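Local coordinates for citrate synthase (Sulfolobus solfataricus, PDB 1O7X), which belongs to the citrate synthase family of predominantly alpha-helical enzymes and is found here as an assembly of two chains, at residues 125-128 with 129-132; 155-158 with 159-163. All coordinates share one frame; numbering follows the deposited sequence.

Overall arrangement
Both contacts are local, contact 1 wholly helical on helix 116-138 and contact 2 running off the end of helix 152-161, the next in the chain. Contact 1 lies within its helix and is buried, its centre about 13 Å from the centre of the chain; contact 2 is about 19 Å out and only partly buried. Their centres are about 11 Å apart and they meet directly: V131 CG1 comes within 3.6 Å of F156 CE1, and A132 CB within 3.8 Å of S160 OG. The chemistry follows the position: contact 1 joins backbone bonds to an apolar methionine cluster, whereas contact 2 adds a serine hydroxyl bond and a weak last backbone bond.

Contact 1. Residues 125-128 with 129-132; sequences AKMA and TLVA
T129 N donates to A125 O at 3.3 Å, the first of four i to i+4 bonds that identify the segment as uninterrupted alpha-helix, within helix 116-138. The hydroxyl of T129 is engaged outside this turn, since OG1 bonds the backbone O of Y73. One residue on, L130 N reaches K126 O at 2.9 Å. The L130 side chain takes part as well: its CB is met by the terminal methyl of M127, CE, at 3.4 Å. That meeting depends on the shape of the methionine, whose chain is bent at chi2 (-79°) and again at chi3, bringing CE back toward the following turn although its CB points away. V131 adds a second partner for the same methyl. Its CG2, set beside its own backbone N with CG1 anti to that N (chi1 -175°), is 3.5 Å from M127 CE, so one methyl packs against two successive side chains. L96 of helix 92-106 touches both M127 and L130, and L336 of helix 330-352 touches V131, which places the cluster in the helical core. V131 N also bonds M127 O at 2.8 Å. Finally, A132 N bonds A128 O at 2.8 Å, completing the four bonds.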
loop_
_atom_site.group_PDB
_atom_site.type_symbol
_atom_site.label_atom_id
_atom_site.label_comp_id
_atom_site.label_asym_id
_atom_site.label_seq_id
_atom_site.Cartn_x
_atom_site.Cartn_y
_atom_site.Cartn_z
ATOM N N ALA A 125 -11.993 14.523 -6.677
ATOM C CA ALA A 125 -12.201 14.918 -8.060
ATOM C C ALA A 125 -11.214 14.245 -9.009
ATOM O O ALA A 125 -11.587 13.773 -10.091
ATOM C CB ALA A 125 -12.149 16.443 -8.151
ATOM N N LYS A 126 -9.939 14.138 -8.606
ATOM C CA LYS A 126 -9.003 13.451 -9.510
ATOM C C LYS A 126 -9.314 11.969 -9.550
ATOM O O LYS A 126 -9.096 11.361 -10.613
ATOM C CB LYS A 126 -7.579 13.847 -9.201
ATOM C CG LYS A 126 -7.408 15.328 -9.497
ATOM C CD LYS A 126 -6.605 16.088 -8.469
ATOM C CE LYS A 126 -5.782 17.159 -9.140
ATOM N NZ LYS A 126 -6.561 18.176 -9.883
ATOM N N MET A 127 -9.858 11.373 -8.487
ATOM C CA MET A 127 -10.234 9.973 -8.539
ATOM C C MET A 127 -11.339 9.762 -9.577
ATOM O O MET A 127 -11.260 8.857 -10.414
ATOM C CB MET A 127 -10.674 9.401 -7.191
ATOM C CG MET A 127 -9.556 8.789 -6.375
ATOM S SD MET A 127 -8.976 7.145 -6.786
ATOM C CE MET A 127 -9.316 6.957 -8.515
ATOM N N ALA A 128 -12.327 10.663 -9.626
ATOM C CA ALA A 128 -13.331 10.556 -10.684
ATOM C C ALA A 128 -12.679 10.501 -12.059
ATOM O O ALA A 128 -13.092 9.699 -12.911
ATOM C CB ALA A 128 -14.334 11.692 -10.604
ATOM N N THR A 129 -11.704 11.355 -12.330
ATOM C CA THR A 129 -10.984 11.350 -13.610
ATOM C C THR A 129 -10.259 10.017 -13.829
ATOM O O THR A 129 -10.378 9.387 -14.885
ATOM C CB THR A 129 -9.988 12.528 -13.646
ATOM O OG1 THR A 129 -10.769 13.730 -13.610
ATOM C CG2 THR A 129 -9.108 12.553 -14.869
ATOM N N LEU A 130 -9.567 9.543 -12.786
ATOM C CA LEU A 130 -8.861 8.277 -12.857
ATOM C C LEU A 130 -9.832 7.179 -13.260
ATOM O O LEU A 130 -9.728 6.560 -14.332
ATOM C CB LEU A 130 -8.096 7.958 -11.572
ATOM C CG LEU A 130 -6.751 8.681 -11.354
ATOM C CD1 LEU A 130 -6.006 8.182 -10.119
ATOM C CD2 LEU A 130 -5.827 8.545 -12.560
ATOM N N VAL A 131 -10.851 6.969 -12.432
ATOM C CA VAL A 131 -11.875 5.966 -12.683
ATOM C C VAL A 131 -12.502 6.099 -14.055
ATOM O O VAL A 131 -12.648 5.128 -14.830
ATOM C CB VAL A 131 -12.925 6.078 -11.578
ATOM C CG1 VAL A 131 -13.969 4.988 -11.691
ATOM C CG2 VAL A 131 -12.209 5.983 -10.240
ATOM N N ALA A 132 -12.848 7.332 -14.442
ATOM C CA ALA A 132 -13.444 7.503 -15.771
ATOM C C ALA A 132 -12.480 6.986 -16.824
ATOM O O ALA A 132 -12.894 6.190 -17.671
ATOM C CB ALA A 132 -13.834 8.957 -15.959
#

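Contact 2. Residues 155-158 with 159-163; sequences SFLL and ASFAR
F156 O is gripped twice by S160, whose backbone N donates to it at 2.9 Å and whose hydroxyl OG donates at 2.8 Å. The two bonds differ in geometry: the amide approaches with a tilt of 16° from the carbonyl plane, while the hydroxyl comes from well above that plane. The serine torsion explains the second bond, because chi1 of -59° sets OG beside its own backbone N and turns it back onto the preceding turn. The same OG stands over the centre of the F156 ring, 3.8 Å above its plane, so a single oxygen bonds the carbonyl and covers one ring face of one residue. L336 and L333 of helix 330-352 also touch that phenylalanine.

One residue on, F161 N bonds L157 O at 2.9 Å. Their side chains run alongside each other in the same direction, L157 CD2 lying 4.2 Å from F161 CE1. R163 NH1 lies over one face of the F161 ring, offset toward its rim, while NH2 of the same arginine bonds L323 O. L158 CD1 meets the backbone O of R163 at 3.5 Å. The last bond, A162 N to L158 O, is weak, and R144 NH1 is a second donor to L158 O. A162 then leaves helical geometry with positive phi, a left-handed residue that characteristically ends an alpha-helix, here helix 152-161 of the citrate synthase fold.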
loop_
_atom_site.group_PDB
_atom_site.type_symbol
_atom_site.label_atom_id
_atom_site.label_comp_id
_atom_site.label_asym_id
_atom_site.label_seq_id
_atom_site.Cartn_x
_atom_site.Cartn_y
_atom_site.Cartn_z
ATOM N N SER A 155 -20.825 14.977 -13.836
ATOM C CA SER A 155 -19.469 15.069 -14.342
ATOM C C SER A 155 -18.837 13.738 -14.710
ATOM O O SER A 155 -18.308 13.590 -15.817
ATOM C CB SER A 155 -18.594 15.841 -13.345
ATOM O OG SER A 155 -18.748 17.236 -13.625
ATOM N N PHE A 156 -18.889 12.759 -13.813
ATOM C CA PHE A 156 -18.298 11.447 -13.996
ATOM C C PHE A 156 -18.937 10.669 -15.127
ATOM O O PHE A 156 -18.212 10.140 -15.960
ATOM C CB PHE A 156 -18.362 10.654 -12.690
ATOM C CG PHE A 156 -17.868 9.239 -12.750
ATOM C CD1 PHE A 156 -16.520 8.947 -12.774
ATOM C CD2 PHE A 156 -18.753 8.182 -12.754
ATOM C CE1 PHE A 156 -16.083 7.637 -12.801
ATOM C CE2 PHE A 156 -18.337 6.869 -12.774
ATOM C CZ PHE A 156 -16.991 6.591 -12.798
ATOM N N LEU A 157 -20.262 10.621 -15.194
ATOM C CA LEU A 157 -20.917 9.869 -16.273
ATOM C C LEU A 157 -20.585 10.412 -17.653
ATOM O O LEU A 157 -20.361 9.645 -18.599
ATOM C CB LEU A 157 -22.417 9.812 -16.009
ATOM C CG LEU A 157 -22.822 9.209 -14.662
ATOM C CD1 LEU A 157 -24.336 9.241 -14.497
ATOM C CD2 LEU A 157 -22.339 7.778 -14.548
ATOM N N LEU A 158 -20.517 11.733 -17.789
ATOM C CA LEU A 158 -20.199 12.410 -19.038
ATOM C C LEU A 158 -18.797 12.042 -19.517
ATOM O O LEU A 158 -18.506 11.737 -20.667
ATOM C CB LEU A 158 -20.320 13.933 -18.883
ATOM C CG LEU A 158 -20.959 14.741 -20.017
ATOM C CD1 LEU A 158 -22.417 14.341 -20.231
ATOM C CD2 LEU A 158 -20.930 16.244 -19.762
ATOM N N ALA A 159 -17.872 12.008 -18.562
ATOM C CA ALA A 159 -16.478 11.687 -18.827
ATOM C C ALA A 159 -16.404 10.240 -19.291
ATOM O O ALA A 159 -15.736 9.914 -20.273
ATOM C CB ALA A 159 -15.680 11.953 -17.564
ATOM N N SER A 160 -17.127 9.384 -18.576
ATOM C CA SER A 160 -17.151 7.967 -18.872
ATOM C C SER A 160 -17.701 7.609 -20.237
ATOM O O SER A 160 -17.059 6.957 -21.059
ATOM C CB SER A 160 -17.962 7.250 -17.784
ATOM O OG SER A 160 -17.330 7.528 -16.539
ATOM N N PHE A 161 -18.952 8.005 -20.461
ATOM C CA PHE A 161 -19.617 7.642 -21.703
ATOM C C PHE A 161 -19.528 8.699 -22.780
ATOM O O PHE A 161 -19.536 8.311 -23.959
ATOM C CB PHE A 161 -21.082 7.295 -21.396
ATOM C CG PHE A 161 -21.163 6.248 -20.315
ATOM C CD1 PHE A 161 -21.614 6.573 -19.058
ATOM C CD2 PHE A 161 -20.775 4.946 -20.573
ATOM C CE1 PHE A 161 -21.685 5.605 -18.068
ATOM C CE2 PHE A 161 -20.845 3.989 -19.580
ATOM C CZ PHE A 161 -21.302 4.308 -18.319
ATOM N N ALA A 162 -19.468 9.983 -22.420
ATOM C CA ALA A 162 -19.430 11.018 -23.462
ATOM C C ALA A 162 -20.768 10.933 -24.199
ATOM O O ALA A 162 -20.928 10.816 -25.405
ATOM C CB ALA A 162 -18.238 10.837 -24.374
ATOM N N ARG A 163 -21.795 10.912 -23.377
ATOM C CA ARG A 163 -23.216 10.787 -23.664
ATOM C C ARG A 163 -23.907 11.494 -22.504
ATOM O O ARG A 163 -23.530 11.207 -21.358
ATOM C CB ARG A 163 -23.541 9.302 -23.742
ATOM C CG ARG A 163 -24.903 8.768 -23.384
ATOM C CD ARG A 163 -24.939 7.253 -23.189
ATOM N NE ARG A 163 -25.334 6.890 -21.834
ATOM C CZ ARG A 163 -24.863 5.957 -21.018
ATOM N NH1 ARG A 163 -23.874 5.117 -21.340
ATOM N NH2 ARG A 163 -25.393 5.821 -19.795
#